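Long-range contacts in sensor protein kinase WalK (PDB 4YWZ), which probably senses an extracellular signal through this domain and relays it by phosphorylation within the essential WalKR two-component system: residues 16-21 with 54-59; 61-66 with 135-140; 102-107 with 117-122. The protein carries 1 engineered substitution. One frame throughout, in Å; residues are numbered along the deposited sequence.

Contact 1 of 3, residues 16-21 with 54-59. Engineered in segment 54-59: M56 (natural residue Arg).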
loop_
_atom_site.group_PDB
_atom_site.type_symbol
_atom_site.label_atom_id
_atom_site.label_comp_id
_atom_site.label_asym_id
_atom_site.label_seq_id
_atom_site.Cartn_x
_atom_site.Cartn_y
_atom_site.Cartn_z
ATOM N N LYS A 16 1.666 -7.267 -3.783
ATOM C CA LYS A 16 2.582 -8.454 -3.588
ATOM C C LYS A 16 4.025 -7.991 -3.689
ATOM O O LYS A 16 4.863 -8.315 -2.838
ATOM C CB LYS A 16 2.278 -9.535 -4.573
ATOM C CG LYS A 16 0.930 -10.196 -4.332
ATOM C CD LYS A 16 0.650 -11.158 -5.456
ATOM C CE LYS A 16 -0.681 -11.765 -5.284
ATOM N NZ LYS A 16 -0.994 -12.777 -6.331
ATOM N N LYS A 17 4.290 -7.103 -4.660
ATOM C CA LYS A 17 5.696 -6.621 -4.873
ATOM C C LYS A 17 6.166 -5.892 -3.693
ATOM O O LYS A 17 7.276 -6.080 -3.162
ATOM C CB LYS A 17 5.812 -5.781 -6.105
ATOM C CG LYS A 17 7.246 -5.351 -6.423
ATOM C CD LYS A 17 7.197 -4.389 -7.633
ATOM C CE LYS A 17 8.591 -3.890 -7.906
ATOM N NZ LYS A 17 8.552 -2.929 -9.037
ATOM N N ASN A 18 5.323 -5.038 -3.134
ATOM C CA ASN A 18 5.581 -4.369 -1.922
ATOM C C ASN A 18 5.928 -5.231 -0.650
ATOM O O ASN A 18 6.920 -5.010 0.083
ATOM C CB ASN A 18 4.399 -3.494 -1.712
ATOM C CG ASN A 18 4.686 -2.303 -0.858
ATOM O OD1 ASN A 18 5.524 -1.411 -1.214
ATOM N ND2 ASN A 18 4.072 -2.286 0.300
ATOM N N ILE A 19 5.093 -6.219 -0.382
ATOM C CA ILE A 19 5.305 -7.183 0.680
ATOM C C ILE A 19 6.680 -7.875 0.407
ATOM O O ILE A 19 7.433 -8.078 1.347
ATOM C CB ILE A 19 4.205 -8.218 0.735
ATOM C CG1 ILE A 19 2.828 -7.636 1.163
ATOM C CG2 ILE A 19 4.570 -9.362 1.657
ATOM C CD1 ILE A 19 2.835 -6.833 2.407
ATOM N N THR A 20 6.875 -8.352 -0.801
ATOM C CA THR A 20 8.115 -9.104 -1.101
ATOM C C THR A 20 9.404 -8.275 -0.911
ATOM O O THR A 20 10.426 -8.791 -0.431
ATOM C CB THR A 20 8.142 -9.732 -2.486
ATOM O OG1 THR A 20 8.165 -8.736 -3.483
ATOM C CG2 THR A 20 6.917 -10.544 -2.764
ATOM N N GLN A 21 9.365 -6.984 -1.289
ATOM C CA GLN A 21 10.546 -6.132 -1.116
ATOM C C GLN A 21 10.756 -5.899 0.399
ATOM O O GLN A 21 11.898 -5.898 0.876
ATOM C CB GLN A 21 10.365 -4.849 -1.922
ATOM C CG GLN A 21 10.442 -5.050 -3.392
ATOM C CD GLN A 21 10.126 -3.798 -4.197
ATOM O OE1 GLN A 21 9.327 -3.025 -3.772
ATOM N NE2 GLN A 21 10.733 -3.642 -5.363
ATOM N N ALA A 54 6.144 -5.927 11.114
ATOM C CA ALA A 54 4.729 -6.273 11.142
ATOM C C ALA A 54 3.905 -5.037 11.462
ATOM O O ALA A 54 2.686 -5.070 11.306
ATOM C CB ALA A 54 4.414 -7.382 12.131
ATOM N N ASN A 55 4.571 -3.971 11.835
ATOM C CA ASN A 55 3.833 -2.694 12.044
ATOM C C ASN A 55 3.232 -2.166 10.782
ATOM O O ASN A 55 2.340 -1.310 10.830
ATOM C CB ASN A 55 4.808 -1.636 12.554
ATOM C CG ASN A 55 4.105 -0.511 13.231
ATOM O OD1 ASN A 55 4.135 0.635 12.759
ATOM N ND2 ASN A 55 3.428 -0.835 14.347
HETATM N N MSE A 56 3.733 -2.583 9.615
HETATM C CA MSE A 56 3.202 -2.107 8.380
HETATM C C MSE A 56 1.710 -2.468 8.363
HETATM O O MSE A 56 1.301 -3.550 8.846
HETATM C CB MSE A 56 4.014 -2.729 7.262
HETATM C CG MSE A 56 3.372 -2.768 5.930
HETATM SE SE MSE A 56 4.751 -3.786 4.967
HETATM C CE MSE A 56 3.787 -3.350 3.401
ATOM N N GLN A 57 0.891 -1.553 7.826
ATOM C CA GLN A 57 -0.578 -1.796 7.811
ATOM C C GLN A 57 -0.978 -3.079 7.031
ATOM O O GLN A 57 -1.938 -3.720 7.384
ATOM C CB GLN A 57 -1.394 -0.606 7.265
ATOM C CG GLN A 57 -0.754 0.786 7.448
ATOM C CD GLN A 57 -1.395 1.882 6.509
ATOM O OE1 GLN A 57 -0.691 2.576 5.773
ATOM N NE2 GLN A 57 -2.731 1.996 6.533
ATOM N N GLU A 58 -0.295 -3.352 5.966
ATOM C CA GLU A 58 -0.649 -4.470 5.087
ATOM C C GLU A 58 -0.261 -5.855 5.657
ATOM O O GLU A 58 -0.635 -6.851 5.049
ATOM C CB GLU A 58 -0.030 -4.274 3.720
ATOM C CG GLU A 58 -0.463 -2.978 2.971
ATOM C CD GLU A 58 0.447 -1.741 3.152
ATOM O OE1 GLU A 58 1.043 -1.528 4.270
ATOM O OE2 GLU A 58 0.536 -0.954 2.145
ATOM N N ILE A 59 0.566 -5.915 6.731
ATOM C CA ILE A 59 0.963 -7.223 7.290
ATOM C C ILE A 59 0.097 -7.572 8.483
ATOM O O ILE A 59 -0.061 -6.768 9.463
ATOM C CB ILE A 59 2.440 -7.199 7.627
ATOM C CG1 ILE A 59 3.204 -7.230 6.291
ATOM C CG2 ILE A 59 2.785 -8.449 8.499
ATOM C CD1 ILE A 59 4.679 -7.330 6.380
#
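N18 and I19, which carry helix 7-37 against M56, E58 and I59, follow directly on K17, whose carbonyl oxygen takes two donors: OG1 of T20 at 2.8 Å and, through the regular helical bond, the backbone N of Q21. The hydroxyl reaches the oxygen of K17 from well off the C=O direction (C=O...donor angle 112°), beside the helical bond from Q21 N.

No hydrogen bond joins 16-21 to 54-59; the side chains meet by packing alone. CD1 of I19 carries most of the contact, 3.7 Å from CE of M56. The same methyl lies 3.9 Å from CG1 of I59 and 4.1 Å from CB of E58. M56 is an engineered substitution, present as selenomethionine. Its chain runs out extended to SE and on to CE (chi3 -170°), which puts the terminal methyl against both I19 and N18; CE lies 3.3 Å from ND2 of N18, a close methyl-to-amide approach. The other end of that amide is committed elsewhere, since OD1 of N18 accepts from ND2 of N14 of the second subunit.

M56, E58 and I59 all belong to the type I beta turn from M56 to I59, closed by I59 N to M56 O at 3.3 Å, a rather long bond. Its last residue opens strand 59-66, and the turn links that strand to helix 46-54. A long N-terminal helix laid across the first connection into the sheet, and meeting the second subunit through N18 and Q21, is consistent with the extracellular Cache fold to which this domain's family belongs.

Contact 2 of 3, residues 61-66 with 135-140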
loop_
_atom_site.group_PDB
_atom_site.type_symbol
_atom_site.label_atom_id
_atom_site.label_comp_id
_atom_site.label_asym_id
_atom_site.label_seq_id
_atom_site.Cartn_x
_atom_site.Cartn_y
_atom_site.Cartn_z
ATOM N N GLU A 61 0.445 -10.845 10.248
ATOM C CA GLU A 61 1.324 -11.554 11.179
ATOM C C GLU A 61 2.583 -12.010 10.454
ATOM O O GLU A 61 2.517 -12.262 9.270
ATOM C CB GLU A 61 0.639 -12.786 11.635
ATOM C CG GLU A 61 1.358 -13.520 12.795
ATOM C CD GLU A 61 0.633 -14.795 13.277
ATOM O OE1 GLU A 61 -0.421 -15.193 12.750
ATOM O OE2 GLU A 61 1.201 -15.475 14.140
ATOM N N ILE A 62 3.710 -11.989 11.160
ATOM C CA ILE A 62 4.935 -12.591 10.664
ATOM C C ILE A 62 5.284 -13.650 11.690
ATOM O O ILE A 62 5.262 -13.399 12.926
ATOM C CB ILE A 62 6.077 -11.597 10.495
ATOM C CG1 ILE A 62 5.651 -10.383 9.657
ATOM C CG2 ILE A 62 7.285 -12.352 9.916
ATOM C CD1 ILE A 62 6.740 -9.311 9.498
ATOM N N ARG A 63 5.738 -14.867 11.225
ATOM C CA ARG A 63 6.323 -15.888 12.102
ATOM C C ARG A 63 7.730 -16.203 11.560
ATOM O O ARG A 63 7.983 -16.139 10.366
ATOM C CB ARG A 63 5.549 -17.148 12.118
ATOM C CG ARG A 63 4.049 -16.949 12.476
ATOM C CD ARG A 63 3.192 -18.183 12.389
ATOM N NE ARG A 63 1.792 -17.845 12.648
ATOM C CZ ARG A 63 0.757 -18.580 12.250
ATOM N NH1 ARG A 63 0.947 -19.805 11.684
ATOM N NH2 ARG A 63 -0.479 -18.116 12.462
ATOM N N PHE A 64 8.626 -16.532 12.465
ATOM C CA PHE A 64 9.911 -17.144 12.141
ATOM C C PHE A 64 9.912 -18.586 12.646
ATOM O O PHE A 64 9.568 -18.886 13.761
ATOM C CB PHE A 64 11.099 -16.354 12.708
ATOM C CG PHE A 64 12.442 -16.999 12.386
ATOM C CD1 PHE A 64 12.987 -16.887 11.156
ATOM C CD2 PHE A 64 13.056 -17.866 13.349
ATOM C CE1 PHE A 64 14.184 -17.570 10.808
ATOM C CE2 PHE A 64 14.231 -18.559 12.975
ATOM C CZ PHE A 64 14.783 -18.355 11.737
ATOM N N ILE A 65 10.212 -19.474 11.707
ATOM C CA ILE A 65 10.120 -20.918 11.815
ATOM C C ILE A 65 11.512 -21.508 11.523
ATOM O O ILE A 65 12.166 -21.151 10.514
ATOM C CB ILE A 65 9.061 -21.503 10.867
ATOM C CG1 ILE A 65 7.684 -20.915 11.236
ATOM C CG2 ILE A 65 9.108 -23.028 10.896
ATOM C CD1 ILE A 65 6.791 -20.933 10.071
ATOM N N ASP A 66 11.987 -22.384 12.398
ATOM C CA ASP A 66 13.352 -22.845 12.222
ATOM C C ASP A 66 13.402 -24.002 11.241
ATOM O O ASP A 66 12.405 -24.459 10.706
ATOM C CB ASP A 66 14.088 -23.186 13.594
ATOM C CG ASP A 66 13.579 -24.443 14.250
ATOM O OD1 ASP A 66 12.933 -25.263 13.647
ATOM O OD2 ASP A 66 13.908 -24.665 15.452
ATOM N N TYR A 135 7.362 -16.567 7.480
ATOM C CA TYR A 135 6.014 -16.771 7.017
ATOM C C TYR A 135 5.220 -15.477 7.300
ATOM O O TYR A 135 5.256 -14.987 8.409
ATOM C CB TYR A 135 5.414 -17.896 7.871
ATOM C CG TYR A 135 3.902 -18.091 7.799
ATOM C CD1 TYR A 135 3.106 -17.457 8.702
ATOM C CD2 TYR A 135 3.322 -18.966 6.894
ATOM C CE1 TYR A 135 1.719 -17.654 8.704
ATOM C CE2 TYR A 135 1.974 -19.216 6.909
ATOM C CZ TYR A 135 1.166 -18.492 7.809
ATOM O OH TYR A 135 -0.222 -18.635 7.825
ATOM N N ILE A 136 4.568 -14.970 6.294
ATOM C CA ILE A 136 3.836 -13.706 6.377
ATOM C C ILE A 136 2.415 -13.945 5.907
ATOM O O ILE A 136 2.166 -14.500 4.855
ATOM C CB ILE A 136 4.477 -12.633 5.546
ATOM C CG1 ILE A 136 5.868 -12.349 6.032
ATOM C CG2 ILE A 136 3.628 -11.358 5.552
ATOM C CD1 ILE A 136 6.616 -11.390 5.154
ATOM N N GLU A 137 1.446 -13.503 6.749
ATOM C CA GLU A 137 -0.000 -13.332 6.338
ATOM C C GLU A 137 -0.192 -11.833 6.100
ATOM O O GLU A 137 0.094 -10.994 6.991
ATOM C CB GLU A 137 -0.992 -13.810 7.401
ATOM C CG GLU A 137 -0.959 -15.290 7.598
ATOM C CD GLU A 137 -1.976 -15.822 8.670
ATOM O OE1 GLU A 137 -2.769 -14.984 9.195
ATOM O OE2 GLU A 137 -1.798 -17.013 9.014
ATOM N N SER A 138 -0.566 -11.512 4.862
ATOM C CA SER A 138 -0.737 -10.117 4.438
ATOM C C SER A 138 -2.164 -9.885 4.031
ATOM O O SER A 138 -2.868 -10.746 3.476
ATOM C CB SER A 138 0.321 -9.786 3.398
ATOM O OG SER A 138 0.080 -10.434 2.216
ATOM N N LYS A 139 -2.588 -8.636 4.281
ATOM C CA LYS A 139 -4.011 -8.249 4.155
ATOM C C LYS A 139 -4.391 -7.857 2.748
ATOM O O LYS A 139 -4.899 -6.730 2.446
ATOM C CB LYS A 139 -4.262 -7.126 5.131
ATOM C CG LYS A 139 -4.066 -7.438 6.594
ATOM C CD LYS A 139 -4.290 -6.243 7.459
ATOM C CE LYS A 139 -4.018 -6.612 8.890
ATOM N NZ LYS A 139 -4.259 -5.534 9.911
ATOM N N ILE A 140 -4.258 -8.780 1.814
ATOM C CA ILE A 140 -4.586 -8.535 0.420
ATOM C C ILE A 140 -6.104 -8.211 0.190
ATOM O O ILE A 140 -6.425 -7.651 -0.869
ATOM C CB ILE A 140 -4.126 -9.681 -0.493
ATOM C CG1 ILE A 140 -3.890 -9.216 -1.900
ATOM C CG2 ILE A 140 -5.043 -10.888 -0.405
ATOM C CD1 ILE A 140 -3.026 -10.135 -2.692
HETATM O O HOH W 1 -2.563 -14.183 11.682
HETATM O O HOH W 2 -1.117 -20.703 9.670
#
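R63 lies beside Y135, both side chains pointing the same way from a hydrogen-bonded antiparallel pair. From CB of R63, CG stands anti to the carbonyl carbon (chi1 -54°) and comes 3.9 Å from CD1 of Y135. CD follows at 3.8 Å from the same CD1, and CZ has CE1 of Y135 over one face of the guanidinium, whose plane is turned 24° from that of the ring. NE donates almost straight to OE2 of E61 (2.9 Å, 178°), while NH2 gives a more bent bond to OE1, a salt bridge gripped side-on by two nitrogens. NH1 donates to a water that in turn donates to OH of Y135. E137 OE2, 3.9 Å from NH2 and well out of the guanidinium plane, extends the network by a long salt bridge with no N-H aimed at the oxygen, but accepts from Y135 OH at 2.6 Å. The close carboxylates of E61 and E137 share a second water, which donates to both; T74 and N79 also bind E61, and K108 and Y110 bind E137.

On the reverse face I62 CG1 meets I136 CG1 at 4.1 Å. That face packs under helices 46-54 and 7-37, while strands 71-74 and 114-126 flank the pair on either side.

Contact 3 of 3, residues 102-107 with 117-122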
loop_
_atom_site.group_PDB
_atom_site.type_symbol
_atom_site.label_atom_id
_atom_site.label_comp_id
_atom_site.label_asym_id
_atom_site.label_seq_id
_atom_site.Cartn_x
_atom_site.Cartn_y
_atom_site.Cartn_z
ATOM N N ASN A 102 7.893 -18.795 -1.809
ATOM C CA ASN A 102 6.667 -19.260 -2.370
ATOM C C ASN A 102 5.484 -18.476 -1.849
ATOM O O ASN A 102 5.674 -17.716 -0.923
ATOM C CB ASN A 102 6.433 -20.782 -2.247
ATOM C CG ASN A 102 6.259 -21.249 -0.833
ATOM O OD1 ASN A 102 5.352 -20.788 -0.088
ATOM N ND2 ASN A 102 7.101 -22.171 -0.424
ATOM N N ASP A 103 4.349 -18.618 -2.516
ATOM C CA ASP A 103 3.117 -17.849 -2.076
ATOM C C ASP A 103 1.851 -18.532 -2.460
ATOM O O ASP A 103 1.803 -19.276 -3.466
ATOM C CB ASP A 103 3.076 -16.398 -2.627
ATOM C CG ASP A 103 2.788 -16.328 -4.095
ATOM O OD1 ASP A 103 3.757 -16.521 -4.895
ATOM O OD2 ASP A 103 1.644 -16.154 -4.523
ATOM N N HIS A 104 0.800 -18.298 -1.692
ATOM C CA HIS A 104 -0.548 -18.746 -2.087
ATOM C C HIS A 104 -1.604 -17.952 -1.347
ATOM O O HIS A 104 -1.301 -17.299 -0.349
ATOM C CB HIS A 104 -0.705 -20.250 -1.784
ATOM C CG HIS A 104 -0.630 -20.642 -0.353
ATOM N ND1 HIS A 104 0.563 -20.775 0.329
ATOM C CD2 HIS A 104 -1.594 -20.992 0.518
ATOM C CE1 HIS A 104 0.318 -21.121 1.589
ATOM N NE2 HIS A 104 -0.985 -21.254 1.728
ATOM N N LEU A 105 -2.842 -18.051 -1.844
ATOM C CA LEU A 105 -3.962 -17.370 -1.205
ATOM C C LEU A 105 -4.699 -18.309 -0.282
ATOM O O LEU A 105 -4.768 -19.585 -0.527
ATOM C CB LEU A 105 -4.916 -16.886 -2.271
ATOM C CG LEU A 105 -4.682 -15.697 -3.116
ATOM C CD1 LEU A 105 -5.840 -15.593 -4.151
ATOM C CD2 LEU A 105 -4.706 -14.419 -2.226
ATOM N N ILE A 106 -5.203 -17.812 0.844
ATOM C CA ILE A 106 -5.968 -18.611 1.810
ATOM C C ILE A 106 -7.257 -17.770 2.105
ATOM O O ILE A 106 -7.316 -16.615 1.719
ATOM C CB ILE A 106 -5.311 -18.995 3.115
ATOM C CG1 ILE A 106 -4.922 -17.823 4.026
ATOM C CG2 ILE A 106 -4.032 -19.848 2.841
ATOM C CD1 ILE A 106 -4.299 -18.084 5.337
ATOM N N LEU A 107 -8.211 -18.501 2.659
ATOM C CA LEU A 107 -9.391 -17.886 3.391
ATOM C C LEU A 107 -9.263 -18.136 4.788
ATOM O O LEU A 107 -9.124 -19.278 5.236
ATOM C CB LEU A 107 -10.696 -18.477 2.825
ATOM C CG LEU A 107 -10.979 -18.163 1.374
ATOM C CD1 LEU A 107 -12.176 -19.098 0.984
ATOM C CD2 LEU A 107 -11.359 -16.764 1.044
ATOM N N VAL A 117 -6.485 -13.877 2.228
ATOM C CA VAL A 117 -5.206 -13.518 2.822
ATOM C C VAL A 117 -4.088 -14.074 1.954
ATOM O O VAL A 117 -4.203 -15.141 1.433
ATOM C CB VAL A 117 -5.079 -14.115 4.231
ATOM C CG1 VAL A 117 -3.658 -13.954 4.767
ATOM C CG2 VAL A 117 -6.060 -13.378 5.170
ATOM N N TRP A 118 -3.054 -13.324 1.730
ATOM C CA TRP A 118 -1.987 -13.752 0.887
ATOM C C TRP A 118 -0.880 -14.200 1.812
ATOM O O TRP A 118 -0.348 -13.439 2.645
ATOM C CB TRP A 118 -1.482 -12.637 -0.046
ATOM C CG TRP A 118 -0.514 -13.068 -1.073
ATOM C CD1 TRP A 118 -0.699 -14.038 -1.980
ATOM C CD2 TRP A 118 0.821 -12.549 -1.315
ATOM N NE1 TRP A 118 0.439 -14.178 -2.806
ATOM C CE2 TRP A 118 1.379 -13.292 -2.400
ATOM C CE3 TRP A 118 1.607 -11.591 -0.695
ATOM C CZ2 TRP A 118 2.655 -13.031 -2.905
ATOM C CZ3 TRP A 118 2.901 -11.377 -1.162
ATOM C CH2 TRP A 118 3.400 -12.110 -2.245
ATOM N N VAL A 119 -0.413 -15.445 1.614
ATOM C CA VAL A 119 0.621 -16.041 2.443
ATOM C C VAL A 119 1.892 -16.101 1.580
ATOM O O VAL A 119 1.889 -16.544 0.413
ATOM C CB VAL A 119 0.316 -17.510 2.843
ATOM C CG1 VAL A 119 1.543 -18.244 3.440
ATOM C CG2 VAL A 119 -0.926 -17.545 3.729
ATOM N N TYR A 120 2.956 -15.492 2.122
ATOM C CA TYR A 120 4.309 -15.435 1.474
ATOM C C TYR A 120 5.279 -16.034 2.459
ATOM O O TYR A 120 5.403 -15.662 3.626
ATOM C CB TYR A 120 4.639 -14.001 1.141
ATOM C CG TYR A 120 5.997 -13.826 0.494
ATOM C CD1 TYR A 120 6.139 -14.203 -0.799
ATOM C CD2 TYR A 120 7.046 -13.290 1.182
ATOM C CE1 TYR A 120 7.378 -14.069 -1.459
ATOM C CE2 TYR A 120 8.280 -13.127 0.582
ATOM C CZ TYR A 120 8.422 -13.564 -0.703
ATOM O OH TYR A 120 9.674 -13.410 -1.383
ATOM N N ASN A 121 6.105 -16.952 1.949
ATOM C CA ASN A 121 7.196 -17.500 2.649
ATOM C C ASN A 121 8.543 -17.149 1.926
ATOM O O ASN A 121 8.658 -17.277 0.704
ATOM C CB ASN A 121 7.120 -19.023 2.609
ATOM C CG ASN A 121 6.022 -19.577 3.459
ATOM O OD1 ASN A 121 6.022 -19.341 4.650
ATOM N ND2 ASN A 121 5.125 -20.274 2.872
ATOM N N ILE A 122 9.474 -16.681 2.746
ATOM C CA ILE A 122 10.868 -16.464 2.283
ATOM C C ILE A 122 11.825 -17.138 3.232
ATOM O O ILE A 122 11.858 -16.909 4.426
ATOM C CB ILE A 122 11.220 -14.974 2.046
ATOM C CG1 ILE A 122 12.686 -14.887 1.543
ATOM C CG2 ILE A 122 10.948 -14.109 3.235
ATOM C CD1 ILE A 122 13.100 -13.509 1.078
#
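Strands 102-107 and 117-122 run antiparallel at 149°, 4.7 Å apart at their closest, with N102-N121, H104-V119 and I106-V117 as hydrogen-bonded pairs; the shortest of their backbone bonds is V119 N to H104 O at 2.8 Å.

Next to the first pair's backbone bonds, the side chains of N102 and N121 add one of their own: ND2 of N121 donates to OD1 of N102 at 3.0 Å, nearly linear and in the plane of the donor amide. CG of N102 lies between its backbone N and carbonyl carbon (chi1 66°), and the two amide planes stand 78° apart. N133 and S91 hold the rest of these two amides. At the next hydrogen-bonded pair, V119 sets CB over a face of the H104 imidazole, 4.1 Å from its centroid, a CH-pi contact offset toward the rim. The contacts of I106 are apolar: its CD1 meets V119 CG2 at 3.8 Å, and its CG1 lies 3.7 Å from CB of V117.

On the other face D103 and W118 meet diagonally, not as a direct pair. NE1 of W118 donates to OD2 of D103 at 2.9 Å, near the plane of the indole but from above the carboxylate plane. L105 CD2 touches the indole edge at CD1, 4.0 Å away.

The strands follow each other in the chain as the arms of a beta hairpin. Strand 102-109 is an outermost strand of the sheet within this chain, whose order 2-1-5-4-3 is that of the PAS-like core of Cache domains.

Overall arrangement
Contacts 2 and 3 belong to one sheet: strand 129-138 of contact 2 lies next to strand 114-126 of contact 3, and I136 N to Y120 O and S138 N to W118 O, each 2.9 Å, are probable hydrogen bonds between them. Their centres are about 9 Å apart. Contact 1 sits on the helical side, its centre about 10 Å from that of contact 2 and 12 Å from that of contact 3. A probable hydrogen bond between E58 O and K139 N (2.8 Å) ties it to contact 2, and packing of K16 CG against W118 CZ2 (3.6 Å) joins it to contact 3. The indole of W118 thus touches both K16 and I19 of helix 7-37.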